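Local coordinates for protein synthesis inhibitor, putative (Thermotoga maritima, PDB 2B33) that belongs to the RutC family of YjgF-like proteins, forms a trimer, and may act as a deaminase, as is generally assigned to its family, at residues 86-91 with 130-135. Numbering follows the deposited sequence.
Sequences KVTVFT and EIEAIA
The Phe90 ring meets Glu132 and Glu130 with its edge: CE2 lies 4.0 Å from Glu132 CD, with ring and carboxylate planes 68° apart, and Glu130 O sits near the ring plane beside CD2. On one face rests Thr88 CG2, 3.5 Å above the plane and offset toward the rim. CG of Glu132 sits between the backbone N and the carbonyl carbon (chi1 65°), and the chain then runs extended alongside Thr88, which brings OE2 to 3.7 Å from Thr88 CB; a water joins this OE2, weakly, to Thr88 OG1. An alanine in place of Phe90 would probably leave Thr88 CG2 without the ring face it rests on and open a gap beside the Glu132 carboxylate.

On the other side of the sheet, Val87 CG1 presses on Ile131 CG2 at 3.4 Å, a tight fit, while Val89 CG2 lies beside Ile131 CG1. Six backbone hydrogen bonds pair 86-91 antiparallel with 130-135, the shortest from Phe90 N to Glu130 O at 2.7 Å.

Glu132 OE1 forms a salt bridge with Lys86 of the second subunit and a hydrogen bond with its Ser116, so the face of Phe90 and Glu132 lines the trimer interface. Behind the opposite face, Ile131 and Ala133 pack on helix 59-76, and strand 114-119 runs parallel to 86-91 along its other edge, as in the YjgF-like alpha-beta fold.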
ATOM      1  N   LYS A  86       6.469  -2.235   8.050  1.00 36.06           N
ATOM      2  CA  LYS A  86       5.111  -2.219   7.560  1.00 35.73           C
ATOM      3  C   LYS A  86       4.889  -3.417   6.660  1.00 35.76           C
ATOM      4  O   LYS A  86       5.719  -3.707   5.789  1.00 35.51           O
ATOM      5  CB  LYS A  86       4.852  -0.923   6.792  1.00 36.08           C
ATOM      6  CG  LYS A  86       3.453  -0.773   6.185  1.00 35.73           C
ATOM      7  CD  LYS A  86       2.335  -0.842   7.211  1.00 35.09           C
ATOM      8  CE  LYS A  86       0.985  -0.575   6.572  1.00 36.64           C
ATOM      9  NZ  LYS A  86       0.623  -1.632   5.626  1.00 35.55           N
ATOM     10  N   VAL A  87       3.769  -4.099   6.881  1.00 34.94           N
ATOM     11  CA  VAL A  87       3.369  -5.269   6.105  1.00 35.01           C
ATOM     12  C   VAL A  87       1.928  -5.048   5.626  1.00 35.24           C
ATOM     13  O   VAL A  87       1.154  -4.356   6.276  1.00 35.86           O
ATOM     14  CB  VAL A  87       3.460  -6.561   6.973  1.00 35.08           C
ATOM     15  CG1 VAL A  87       3.052  -7.779   6.189  1.00 37.03           C
ATOM     16  CG2 VAL A  87       4.891  -6.758   7.514  1.00 32.82           C
ATOM     17  N   THR A  88       1.590  -5.594   4.464  1.00 35.09           N
ATOM     18  CA  THR A  88       0.221  -5.543   3.959  1.00 34.85           C
ATOM     19  C   THR A  88      -0.120  -6.952   3.492  1.00 34.95           C
ATOM     20  O   THR A  88       0.545  -7.485   2.610  1.00 33.93           O
ATOM     21  CB  THR A  88       0.021  -4.516   2.820  1.00 35.10           C
ATOM     22  OG1 THR A  88       0.312  -3.198   3.294  1.00 32.43           O
ATOM     23  CG2 THR A  88      -1.422  -4.515   2.330  1.00 35.37           C
ATOM     24  N   VAL A  89      -1.137  -7.548   4.111  1.00 34.96           N
ATOM     25  CA  VAL A  89      -1.599  -8.884   3.768  1.00 34.44           C
ATOM     26  C   VAL A  89      -2.840  -8.729   2.896  1.00 35.22           C
ATOM     27  O   VAL A  89      -3.782  -8.017   3.269  1.00 34.65           O
ATOM     28  CB  VAL A  89      -2.011  -9.708   5.015  1.00 34.77           C
ATOM     29  CG1 VAL A  89      -2.527 -11.095   4.615  1.00 32.99           C
ATOM     30  CG2 VAL A  89      -0.855  -9.856   5.990  1.00 33.97           C
ATOM     31  N   PHE A  90      -2.831  -9.396   1.739  1.00 35.56           N
ATOM     32  CA  PHE A  90      -3.978  -9.445   0.846  1.00 34.71           C
ATOM     33  C   PHE A  90      -4.439 -10.881   0.888  1.00 35.30           C
ATOM     34  O   PHE A  90      -3.595 -11.777   0.911  1.00 35.78           O
ATOM     35  CB  PHE A  90      -3.595  -9.111  -0.590  1.00 34.88           C
ATOM     36  CG  PHE A  90      -2.981  -7.755  -0.762  1.00 36.51           C
ATOM     37  CD1 PHE A  90      -3.787  -6.617  -0.822  1.00 37.37           C
ATOM     38  CD2 PHE A  90      -1.599  -7.613  -0.894  1.00 33.98           C
ATOM     39  CE1 PHE A  90      -3.224  -5.352  -0.992  1.00 39.88           C
ATOM     40  CE2 PHE A  90      -1.026  -6.357  -1.068  1.00 36.87           C
ATOM     41  CZ  PHE A  90      -1.841  -5.222  -1.119  1.00 36.89           C
ATOM     42  N   THR A  91      -5.760 -11.093   0.911  1.00 35.37           N
ATOM     43  CA  THR A  91      -6.363 -12.433   0.875  1.00 34.97           C
ATOM     44  C   THR A  91      -7.621 -12.401   0.021  1.00 34.41           C
ATOM     45  O   THR A  91      -8.032 -11.348  -0.439  1.00 34.33           O
ATOM     46  CB  THR A  91      -6.740 -12.985   2.293  1.00 35.21           C
ATOM     47  OG1 THR A  91      -7.632 -12.083   2.962  1.00 34.80           O
ATOM     48  CG2 THR A  91      -5.513 -13.171   3.134  1.00 41.57           C
ATOM     49  N   GLU A 130      -1.306 -13.149  -0.292  1.00 37.85           N
ATOM     50  CA  GLU A 130      -0.194 -12.401  -0.860  1.00 37.24           C
ATOM     51  C   GLU A 130       0.218 -11.375   0.179  1.00 38.08           C
ATOM     52  O   GLU A 130      -0.643 -10.699   0.744  1.00 38.54           O
ATOM     53  CB  GLU A 130      -0.561 -11.721  -2.186  1.00 37.22           C
ATOM     54  CG  GLU A 130       0.596 -10.916  -2.804  1.00 36.45           C
ATOM     55  CD  GLU A 130       0.291 -10.331  -4.167  1.00 37.20           C
ATOM     56  OE1 GLU A 130      -0.732 -10.685  -4.770  1.00 40.43           O
ATOM     57  OE2 GLU A 130       1.089  -9.507  -4.652  1.00 38.49           O
ATOM     58  N   ILE A 131       1.527 -11.277   0.428  1.00 37.23           N
ATOM     59  CA  ILE A 131       2.072 -10.365   1.434  1.00 37.67           C
ATOM     60  C   ILE A 131       3.268  -9.570   0.893  1.00 37.27           C
ATOM     61  O   ILE A 131       4.234 -10.145   0.386  1.00 37.06           O
ATOM     62  CB  ILE A 131       2.506 -11.124   2.720  1.00 36.76           C
ATOM     63  CG1 ILE A 131       1.341 -11.968   3.265  1.00 35.63           C
ATOM     64  CG2 ILE A 131       3.018 -10.128   3.781  1.00 36.43           C
ATOM     65  CD1 ILE A 131       1.668 -12.865   4.450  1.00 38.69           C
ATOM     66  N   GLU A 132       3.178  -8.247   1.010  1.00 37.26           N
ATOM     67  CA  GLU A 132       4.240  -7.325   0.628  1.00 36.79           C
ATOM     68  C   GLU A 132       4.706  -6.676   1.915  1.00 35.83           C
ATOM     69  O   GLU A 132       4.042  -6.797   2.943  1.00 35.62           O
ATOM     70  CB  GLU A 132       3.750  -6.248  -0.345  1.00 37.06           C
ATOM     71  CG  GLU A 132       2.705  -5.294   0.227  1.00 38.97           C
ATOM     72  CD  GLU A 132       2.300  -4.188  -0.722  1.00 37.37           C
ATOM     73  OE1 GLU A 132       2.692  -4.203  -1.908  1.00 40.24           O
ATOM     74  OE2 GLU A 132       1.581  -3.283  -0.262  1.00 43.92           O
ATOM     75  N   ALA A 133       5.836  -5.980   1.858  1.00 34.07           N
ATOM     76  CA  ALA A 133       6.370  -5.322   3.037  1.00 34.07           C
ATOM     77  C   ALA A 133       7.387  -4.230   2.712  1.00 33.90           C
ATOM     78  O   ALA A 133       7.955  -4.191   1.623  1.00 33.34           O
ATOM     79  CB  ALA A 133       7.019  -6.358   3.956  1.00 34.09           C
ATOM     80  N   ILE A 134       7.575  -3.334   3.676  1.00 33.85           N
ATOM     81  CA  ILE A 134       8.604  -2.295   3.616  1.00 33.63           C
ATOM     82  C   ILE A 134       9.440  -2.563   4.853  1.00 34.04           C
ATOM     83  O   ILE A 134       8.886  -2.880   5.907  1.00 34.12           O
ATOM     84  CB  ILE A 134       8.046  -0.845   3.645  1.00 32.76           C
ATOM     85  CG1 ILE A 134       7.201  -0.580   2.390  1.00 35.16           C
ATOM     86  CG2 ILE A 134       9.210   0.173   3.703  1.00 36.33           C
ATOM     87  CD1 ILE A 134       6.404   0.718   2.393  1.00 34.18           C
ATOM     88  N   ALA A 135      10.760  -2.465   4.707  1.00 33.83           N
ATOM     89  CA  ALA A 135      11.703  -2.682   5.796  1.00 33.52           C
ATOM     90  C   ALA A 135      12.683  -1.520   5.844  1.00 33.32           C
ATOM     91  O   ALA A 135      12.961  -0.896   4.822  1.00 31.64           O
ATOM     92  CB  ALA A 135      12.444  -3.992   5.601  1.00 33.60           C
TER
HETATM   93  O   HOH W   1       3.345  -2.391   2.426  1.00 32.94           O